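Local coordinates for protein Rho guanine nucleotide exchange factor TIAM2 (Mus musculus, PDB 3A8P) that activates the GTPase Rac1 as a guanine nucleotide exchange factor, this piece being its PHCCEx module, which binds proteins and membranes, at residues A[20-25]-A[99-104]; A[29-34]-A[240-245]. All coordinates share one frame; numbering follows the deposited sequence.

Interaction 1 of 2, residues A[20-25]-A[99-104]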
# COMPACT_ATOMS: atom_id res chain seq x y z
N LYS A 20 6.66 6.61 -13.58
CA LYS A 20 7.62 5.54 -13.75
C LYS A 20 7.20 4.31 -12.95
O LYS A 20 7.10 4.36 -11.73
CB LYS A 20 9.00 6.01 -13.30
CG LYS A 20 10.11 4.97 -13.42
CD LYS A 20 11.43 5.59 -13.01
CE LYS A 20 12.59 4.63 -13.18
NZ LYS A 20 13.90 5.32 -12.96
N PRO A 21 6.94 3.19 -13.65
CA PRO A 21 6.55 1.95 -12.98
C PRO A 21 7.79 1.43 -12.26
O PRO A 21 8.90 1.52 -12.79
CB PRO A 21 6.10 1.06 -14.13
CG PRO A 21 6.99 1.52 -15.26
CD PRO A 21 6.95 3.02 -15.11
N LEU A 22 7.61 0.90 -11.05
CA LEU A 22 8.74 0.41 -10.27
C LEU A 22 8.74 -1.08 -9.95
O LEU A 22 9.75 -1.76 -10.11
CB LEU A 22 8.83 1.21 -8.96
CG LEU A 22 10.00 0.90 -8.02
CD1 LEU A 22 11.31 1.17 -8.74
CD2 LEU A 22 9.89 1.74 -6.77
N VAL A 23 7.61 -1.58 -9.47
CA VAL A 23 7.50 -2.99 -9.11
C VAL A 23 6.23 -3.59 -9.67
O VAL A 23 5.20 -2.92 -9.78
CB VAL A 23 7.47 -3.16 -7.56
CG1 VAL A 23 7.29 -4.63 -7.21
CG2 VAL A 23 8.76 -2.62 -6.94
N THR A 24 6.30 -4.87 -10.04
CA THR A 24 5.14 -5.57 -10.57
C THR A 24 5.11 -7.01 -10.07
O THR A 24 6.15 -7.58 -9.73
CB THR A 24 5.12 -5.57 -12.11
OG1 THR A 24 3.90 -6.15 -12.57
CG2 THR A 24 6.29 -6.38 -12.67
N LEU A 25 3.92 -7.59 -10.04
CA LEU A 25 3.73 -8.96 -9.58
C LEU A 25 3.75 -9.92 -10.77
O LEU A 25 2.81 -9.95 -11.57
CB LEU A 25 2.40 -9.07 -8.84
CG LEU A 25 2.03 -10.38 -8.15
CD1 LEU A 25 3.05 -10.70 -7.07
CD2 LEU A 25 0.64 -10.27 -7.56
N GLY A 99 -0.22 -5.59 -6.09
CA GLY A 99 1.19 -5.93 -6.03
C GLY A 99 2.03 -5.02 -6.90
O GLY A 99 3.23 -5.23 -7.07
N ASP A 100 1.40 -3.99 -7.45
CA ASP A 100 2.13 -3.04 -8.29
C ASP A 100 2.52 -1.79 -7.52
O ASP A 100 1.78 -1.31 -6.65
CB ASP A 100 1.28 -2.66 -9.51
CG ASP A 100 0.88 -3.86 -10.35
OD1 ASP A 100 1.78 -4.53 -10.89
OD2 ASP A 100 -0.34 -4.13 -10.45
N VAL A 101 3.70 -1.26 -7.84
CA VAL A 101 4.21 -0.05 -7.21
C VAL A 101 4.60 0.93 -8.33
O VAL A 101 5.21 0.53 -9.32
CB VAL A 101 5.44 -0.35 -6.32
CG1 VAL A 101 5.91 0.92 -5.63
CG2 VAL A 101 5.06 -1.41 -5.27
N TYR A 102 4.24 2.19 -8.15
CA TYR A 102 4.51 3.22 -9.14
C TYR A 102 5.12 4.48 -8.53
O TYR A 102 4.86 4.81 -7.38
CB TYR A 102 3.21 3.63 -9.84
CG TYR A 102 2.45 2.49 -10.46
CD1 TYR A 102 2.74 2.03 -11.74
CD2 TYR A 102 1.45 1.84 -9.74
CE1 TYR A 102 2.05 0.97 -12.31
CE2 TYR A 102 0.75 0.77 -10.29
CZ TYR A 102 1.06 0.34 -11.57
OH TYR A 102 0.37 -0.73 -12.11
N LEU A 103 5.93 5.17 -9.32
CA LEU A 103 6.55 6.41 -8.89
C LEU A 103 5.94 7.54 -9.71
O LEU A 103 5.61 7.36 -10.88
CB LEU A 103 8.06 6.37 -9.11
CG LEU A 103 8.85 5.47 -8.16
CD1 LEU A 103 10.33 5.59 -8.48
CD2 LEU A 103 8.57 5.85 -6.71
N PHE A 104 5.79 8.69 -9.07
CA PHE A 104 5.25 9.90 -9.69
C PHE A 104 6.08 11.08 -9.20
O PHE A 104 6.63 11.05 -8.10
CB PHE A 104 3.80 10.15 -9.26
CG PHE A 104 2.81 9.18 -9.82
CD1 PHE A 104 2.28 9.36 -11.10
CD2 PHE A 104 2.37 8.09 -9.07
CE1 PHE A 104 1.34 8.48 -11.62
CE2 PHE A 104 1.42 7.20 -9.57
CZ PHE A 104 0.90 7.40 -10.85
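Val101 O takes two backbone N-H groups at once, from Leu22 N at 3.0 Å and from Val23 N at 3.2 Å, both arriving over the same face of its carbonyl plane. Val101 N donates in turn to Val23 O. Toward the other end Lys20 and Leu103 form a hydrogen-bonded antiparallel pair, with Leu103 N 2.8 Å from Lys20 O. The valines Val23 and Val101 lie side by side, CB to CB 3.7 Å, and further along the methyl CD2 of Leu22 meets CG of Leu103. With Thr24 OG1 anti to the backbone N (chi1 -174°), the hydroxyl donates to Asp100 OD1 at 3.2 Å, nearly along the C-O axis of that oxygen. An alanine in place of Asp100 would probably leave the Thr24 hydroxyl without this acceptor and free to turn. Gly99, with phi at 101°, has backbone angles that would jam a CB against the preceding carbonyl oxygen, and a CB here would also crowd Leu25 CB across the pair. Because Leu22 and Val23 both face Val101, the register slips by one residue: this is a classic beta bulge, here joining strands 11-26 and 101-105 in the antiparallel sheet of the PH domain.

Interaction 2 of 2, residues A[29-34]-A[240-245]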
# COMPACT_ATOMS: atom_id res chain seq x y z
N ARG A 29 3.50 -15.30 -8.61
CA ARG A 29 3.17 -14.27 -7.64
C ARG A 29 4.36 -13.66 -6.91
O ARG A 29 4.24 -13.25 -5.76
CB ARG A 29 2.17 -14.83 -6.62
CG ARG A 29 0.96 -15.51 -7.26
CD ARG A 29 0.04 -14.51 -7.95
NE ARG A 29 -0.68 -13.68 -6.98
CZ ARG A 29 -1.59 -12.77 -7.31
NH1 ARG A 29 -1.89 -12.56 -8.58
NH2 ARG A 29 -2.20 -12.07 -6.36
N LYS A 30 5.51 -13.60 -7.57
CA LYS A 30 6.69 -13.02 -6.93
C LYS A 30 6.91 -11.61 -7.47
O LYS A 30 6.73 -11.35 -8.65
CB LYS A 30 7.93 -13.88 -7.18
CG LYS A 30 8.52 -13.81 -8.58
CD LYS A 30 7.57 -14.36 -9.62
CE LYS A 30 8.22 -14.37 -11.00
NZ LYS A 30 9.42 -15.26 -11.04
N LEU A 31 7.29 -10.70 -6.58
CA LEU A 31 7.53 -9.31 -6.97
C LEU A 31 8.85 -9.18 -7.72
O LEU A 31 9.80 -9.92 -7.46
CB LEU A 31 7.58 -8.42 -5.73
CG LEU A 31 6.35 -8.34 -4.83
CD1 LEU A 31 6.66 -7.45 -3.63
CD2 LEU A 31 5.17 -7.79 -5.62
N GLU A 32 8.90 -8.25 -8.66
CA GLU A 32 10.13 -8.01 -9.40
C GLU A 32 10.16 -6.57 -9.90
O GLU A 32 9.13 -5.97 -10.15
CB GLU A 32 10.24 -8.96 -10.60
CG GLU A 32 9.46 -8.54 -11.82
CD GLU A 32 9.83 -9.35 -13.06
OE1 GLU A 32 9.25 -9.09 -14.14
OE2 GLU A 32 10.71 -10.24 -12.96
N LEU A 33 11.36 -6.02 -10.02
CA LEU A 33 11.51 -4.65 -10.50
C LEU A 33 11.13 -4.64 -11.98
O LEU A 33 11.52 -5.53 -12.73
CB LEU A 33 12.95 -4.18 -10.34
CG LEU A 33 13.42 -3.94 -8.91
CD1 LEU A 33 14.89 -3.54 -8.91
CD2 LEU A 33 12.57 -2.86 -8.27
N VAL A 34 10.36 -3.64 -12.39
CA VAL A 34 9.96 -3.52 -13.78
C VAL A 34 11.21 -3.24 -14.60
O VAL A 34 12.04 -2.42 -14.21
CB VAL A 34 8.95 -2.38 -13.98
CG1 VAL A 34 8.59 -2.26 -15.45
CG2 VAL A 34 7.71 -2.63 -13.14
N HIS A 240 3.64 -3.20 1.13
CA HIS A 240 2.23 -3.28 0.75
C HIS A 240 2.07 -4.24 -0.43
O HIS A 240 1.17 -5.09 -0.45
CB HIS A 240 1.70 -1.90 0.32
CG HIS A 240 0.24 -1.90 -0.03
ND1 HIS A 240 -0.33 -0.94 -0.84
CD2 HIS A 240 -0.76 -2.73 0.34
CE1 HIS A 240 -1.62 -1.18 -0.96
NE2 HIS A 240 -1.91 -2.26 -0.25
N ALA A 241 2.95 -4.08 -1.42
CA ALA A 241 2.93 -4.93 -2.60
C ALA A 241 3.13 -6.38 -2.20
O ALA A 241 2.50 -7.28 -2.76
CB ALA A 241 4.03 -4.50 -3.57
N LEU A 242 4.00 -6.62 -1.22
CA LEU A 242 4.25 -7.98 -0.75
C LEU A 242 2.99 -8.56 -0.10
O LEU A 242 2.62 -9.70 -0.35
CB LEU A 242 5.41 -8.00 0.25
CG LEU A 242 5.75 -9.41 0.76
CD1 LEU A 242 6.18 -10.27 -0.43
CD2 LEU A 242 6.85 -9.34 1.82
N VAL A 243 2.32 -7.76 0.74
CA VAL A 243 1.10 -8.24 1.38
C VAL A 243 0.03 -8.54 0.33
O VAL A 243 -0.73 -9.51 0.47
CB VAL A 243 0.55 -7.20 2.39
CG1 VAL A 243 -0.84 -7.61 2.85
CG2 VAL A 243 1.48 -7.10 3.61
N CYS A 244 -0.04 -7.73 -0.72
CA CYS A 244 -1.03 -7.95 -1.77
C CYS A 244 -0.74 -9.22 -2.56
O CYS A 244 -1.66 -9.92 -2.97
CB CYS A 244 -1.08 -6.76 -2.74
SG CYS A 244 -1.75 -5.24 -2.05
N SER A 245 0.54 -9.52 -2.78
CA SER A 245 0.90 -10.70 -3.55
C SER A 245 0.41 -11.98 -2.89
O SER A 245 0.30 -13.01 -3.53
CB SER A 245 2.42 -10.77 -3.75
OG SER A 245 3.10 -11.01 -2.54
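Leu31 pushes both its methyls against the first turn of segment 240-245, and most of the apolar contact rests on it. Its CG stands anti to the carbonyl carbon (chi1 -60°), and from there the branches divide the work. CD1 lies 3.7 Å from the backbone N of Leu242 and also reaches that residue's CB, while CD2 comes to 3.9 Å from Ala241 O. The single methyl of Ala241 meets both branches, its CB being 4.0 Å from Leu31 CD1. Leu231, on helix 222-231, packs on Leu31 as well. Further along the helix Ser245 CB lies 3.7 Å from Arg29 O. The serine hydroxyl itself looks back into its own helix: OG sits between the backbone N and the carbonyl carbon (chi1 68°), and it donates to Leu242 O at 2.6 Å. In Arg29, bends at chi2 and chi3 bring the guanidinium edge round to Ser245 O, which lies near the guanidinium plane, 3.6 Å from NE; Cys244 O is near NH2 but at an oblique angle. Segment 29-34 belongs to the PH domain and segment 240-245 to the CC-Ex region, and the axes of strand 30-33 and of helical segment 240-245 come within 8.8 Å. The chemistry is therefore divided: the methyls of Leu31 pack against the backbone and CB atoms of Ala241 and Leu242, while the arginine's positive charge, set near the carbonyl oxygens of Cys244 and Ser245, probably adds a modest electrostatic attraction.

Overall arrangement
Strand 11-26 links the two contacts: interaction 1 joins it to strand 101-105, while backbone hydrogen bonds pairing Leu22 with Val34 and Thr24 with Glu32 tie it to segment 29-34 of interaction 2. The centres lie about 9 Å apart, and both contacts are partly buried. Interaction 1 works within the PH sheet, mainly through backbone hydrogen bonds, and buries more surface; interaction 2 brings a CC-Ex helix to that sheet, chiefly by van der Waals packing, with an exposed arginine at its margin. Their atoms also meet directly, with Leu25 CD1 packing on Ser245 CB and Gly99 O close to Leu31 CD2. Helix 236-245 thus serves both, since Val101 also touches Ala241.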